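Local coordinates for protein carbonic anhydrase (Coccomyxa sp. PA, PDB 3UCJ) that probably catalyses the reversible hydration of carbon dioxide to hydrogencarbonate and a proton, as a zinc-dependent beta-class carbonic anhydrase, at residues 161-166 against 210-215. Residues are numbered along the deposited sequence; the frame is centred on the assembly and turned at random.
Sequences QVFNVC and ALLRAD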
ATOM      1  N   GLN A 161      -9.713   8.425  13.931  1.00 27.71           N
ATOM      2  CA  GLN A 161      -8.684   7.372  13.963  1.00 28.97           C
ATOM      3  C   GLN A 161      -9.031   6.430  15.117  1.00 28.29           C
ATOM      4  O   GLN A 161      -8.823   5.214  15.007  1.00 27.85           O
ATOM      5  CB  GLN A 161      -7.235   7.907  14.045  1.00 28.28           C
ATOM      6  CG  GLN A 161      -6.887   8.871  12.875  1.00 28.32           C
ATOM      7  CD  GLN A 161      -7.324   8.358  11.464  1.00 32.21           C
ATOM      8  OE1 GLN A 161      -7.219   7.140  11.165  1.00 28.04           O
ATOM      9  NE2 GLN A 161      -7.854   9.312  10.578  1.00 24.60           N
ATOM     10  N   VAL A 162      -9.660   6.952  16.160  1.00 27.76           N
ATOM     11  CA  VAL A 162     -10.183   6.029  17.204  1.00 27.14           C
ATOM     12  C   VAL A 162     -11.217   5.131  16.651  1.00 27.26           C
ATOM     13  O   VAL A 162     -11.197   3.873  16.913  1.00 27.92           O
ATOM     14  CB  VAL A 162     -10.727   6.810  18.459  1.00 28.79           C
ATOM     15  CG1 VAL A 162     -11.604   5.880  19.348  1.00 29.98           C
ATOM     16  CG2 VAL A 162      -9.559   7.383  19.186  1.00 28.67           C
ATOM     17  N   PHE A 163     -12.139   5.677  15.843  1.00 26.76           N
ATOM     18  CA  PHE A 163     -13.137   4.807  15.214  1.00 28.25           C
ATOM     19  C   PHE A 163     -12.470   3.756  14.309  1.00 27.40           C
ATOM     20  O   PHE A 163     -12.837   2.530  14.300  1.00 26.40           O
ATOM     21  CB  PHE A 163     -14.138   5.677  14.348  1.00 29.09           C
ATOM     22  CG  PHE A 163     -15.230   4.867  13.704  1.00 28.68           C
ATOM     23  CD1 PHE A 163     -16.493   4.814  14.325  1.00 29.51           C
ATOM     24  CD2 PHE A 163     -15.055   4.227  12.470  1.00 29.36           C
ATOM     25  CE1 PHE A 163     -17.548   4.111  13.770  1.00 25.41           C
ATOM     26  CE2 PHE A 163     -16.139   3.455  11.861  1.00 30.65           C
ATOM     27  CZ  PHE A 163     -17.389   3.388  12.537  1.00 30.24           C
ATOM     28  N   ASN A 164     -11.468   4.210  13.547  1.00 26.73           N
ATOM     29  CA  ASN A 164     -10.810   3.235  12.650  1.00 25.88           C
ATOM     30  C   ASN A 164     -10.134   2.082  13.439  1.00 25.00           C
ATOM     31  O   ASN A 164     -10.173   0.944  13.001  1.00 25.57           O
ATOM     32  CB  ASN A 164      -9.746   3.953  11.782  1.00 24.07           C
ATOM     33  CG  ASN A 164     -10.440   4.801  10.691  1.00 25.90           C
ATOM     34  OD1 ASN A 164     -11.602   4.544  10.410  1.00 27.99           O
ATOM     35  ND2 ASN A 164      -9.804   5.882  10.216  1.00 26.53           N
ATOM     36  N   VAL A 165      -9.530   2.413  14.566  1.00 25.80           N
ATOM     37  CA  VAL A 165      -8.868   1.368  15.392  1.00 26.98           C
ATOM     38  C   VAL A 165     -10.024   0.434  15.903  1.00 26.82           C
ATOM     39  O   VAL A 165      -9.945  -0.816  15.767  1.00 27.14           O
ATOM     40  CB  VAL A 165      -8.096   1.990  16.537  1.00 26.83           C
ATOM     41  CG1 VAL A 165      -7.704   0.914  17.687  1.00 26.89           C
ATOM     42  CG2 VAL A 165      -6.786   2.711  16.055  1.00 28.57           C
ATOM     43  N   CYS A 166     -11.107   0.998  16.458  1.00 28.57           N
ATOM     44  CA  CYS A 166     -12.209   0.162  16.908  1.00 27.85           C
ATOM     45  C   CYS A 166     -12.857  -0.705  15.832  1.00 29.99           C
ATOM     46  O   CYS A 166     -13.257  -1.873  16.101  1.00 29.43           O
ATOM     47  CB  CYS A 166     -13.321   0.968  17.625  1.00 29.68           C
ATOM     48  SG  CYS A 166     -12.694   1.797  19.070  1.00 31.37           S
ATOM     49  N   ALA A 210     -21.815   4.518  22.970  1.00 41.33           N
ATOM     50  CA  ALA A 210     -21.951   5.659  23.873  1.00 41.21           C
ATOM     51  C   ALA A 210     -21.011   6.800  23.570  1.00 41.94           C
ATOM     52  O   ALA A 210     -21.401   7.930  23.783  1.00 40.21           O
ATOM     53  CB  ALA A 210     -21.740   5.255  25.344  1.00 41.20           C
ATOM     54  N   LEU A 211     -19.759   6.519  23.179  1.00 40.73           N
ATOM     55  CA  LEU A 211     -18.734   7.555  23.117  1.00 40.06           C
ATOM     56  C   LEU A 211     -18.318   8.045  21.740  1.00 39.45           C
ATOM     57  O   LEU A 211     -17.685   9.117  21.644  1.00 38.63           O
ATOM     58  CB  LEU A 211     -17.454   7.168  23.885  1.00 40.67           C
ATOM     59  CG  LEU A 211     -17.636   6.778  25.362  1.00 41.55           C
ATOM     60  CD1 LEU A 211     -16.286   6.274  25.866  1.00 39.58           C
ATOM     61  CD2 LEU A 211     -18.120   7.985  26.159  1.00 43.84           C
ATOM     62  N   LEU A 212     -18.611   7.280  20.693  1.00 39.40           N
ATOM     63  CA  LEU A 212     -18.272   7.711  19.307  1.00 39.28           C
ATOM     64  C   LEU A 212     -19.472   8.321  18.582  1.00 40.14           C
ATOM     65  O   LEU A 212     -20.553   7.783  18.628  1.00 40.45           O
ATOM     66  CB  LEU A 212     -17.706   6.502  18.495  1.00 38.41           C
ATOM     67  CG  LEU A 212     -16.397   5.901  19.032  1.00 38.59           C
ATOM     68  CD1 LEU A 212     -16.016   4.672  18.184  1.00 35.50           C
ATOM     69  CD2 LEU A 212     -15.309   7.023  18.985  1.00 37.96           C
ATOM     70  N   ARG A 213     -19.266   9.434  17.893  1.00 42.14           N
ATOM     71  CA  ARG A 213     -20.309  10.089  17.090  1.00 43.71           C
ATOM     72  C   ARG A 213     -20.783   9.163  15.990  1.00 43.31           C
ATOM     73  O   ARG A 213     -21.974   8.877  15.863  1.00 41.77           O
ATOM     74  CB  ARG A 213     -19.728  11.331  16.407  1.00 45.60           C
ATOM     75  CG  ARG A 213     -19.800  12.684  17.165  1.00 54.59           C
ATOM     76  CD  ARG A 213     -19.988  13.863  16.134  1.00 66.35           C
ATOM     77  NE  ARG A 213     -21.229  13.702  15.318  1.00 73.73           N
ATOM     78  CZ  ARG A 213     -22.164  14.651  15.106  1.00 75.98           C
ATOM     79  NH1 ARG A 213     -22.036  15.865  15.626  1.00 74.36           N
ATOM     80  NH2 ARG A 213     -23.244  14.394  14.370  1.00 76.92           N
ATOM     81  N   ALA A 214     -19.833   8.686  15.166  1.00 40.98           N
ATOM     82  CA  ALA A 214     -20.154   7.703  14.142  1.00 39.61           C
ATOM     83  C   ALA A 214     -20.648   6.373  14.759  1.00 39.51           C
ATOM     84  O   ALA A 214     -20.243   6.015  15.849  1.00 38.75           O
ATOM     85  CB  ALA A 214     -18.939   7.465  13.225  1.00 39.20           C
ATOM     86  N   ASP A 215     -21.509   5.668  14.044  1.00 37.24           N
ATOM     87  CA  ASP A 215     -22.187   4.476  14.534  1.00 38.20           C
ATOM     88  C   ASP A 215     -21.410   3.193  14.212  1.00 35.40           C
ATOM     89  O   ASP A 215     -21.529   2.608  13.097  1.00 35.74           O
ATOM     90  CB  ASP A 215     -23.600   4.436  13.904  1.00 38.35           C
ATOM     91  CG  ASP A 215     -24.532   3.327  14.478  1.00 41.65           C
ATOM     92  OD1 ASP A 215     -25.766   3.441  14.158  1.00 43.59           O
ATOM     93  OD2 ASP A 215     -24.105   2.336  15.127  1.00 37.28           O
TER
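In the alpha/beta fold of this beta-class carbonic anhydrase, helix 146-167 packs on the central sheet, and the link between helices 205-211 and 216-220 closes over part of its outer flank. Leu-212, the first residue to leave the helical path after 205-211, is the loop's chief bump. Its isobutyl fork enters a shallow hollow on the helix bounded by Val-162, Phe-163 and Cys-166. One prong, CD2, lies 3.9 Å from Val-162 CG1. The other, CD1, rests 3.9 Å from Phe-163 CD1, with Cys-166 SG more loosely beside it. Ile-202 of strand 194-202 touches both Val-162 and Leu-212, tying this hollow to the sheet. Phe-163 is the bump from the helix side: with CG anti to the backbone N (chi1 -178°), its ring reaches the loop, meets Leu-212 and Ala-214 obliquely, and has Asp-215 C at its edge, in plane. An alanine in place of Phe-163 would remove the ring from against Leu-212 and Ala-214 and would probably loosen the loop on the helix. No hydrogen bond crosses between the segments, although Arg-213 N bonds Glu-159 OE2 a turn earlier; the fit here is apolar, tightest where Ala-214 CB sits 3.7 Å from Phe-163 CE1.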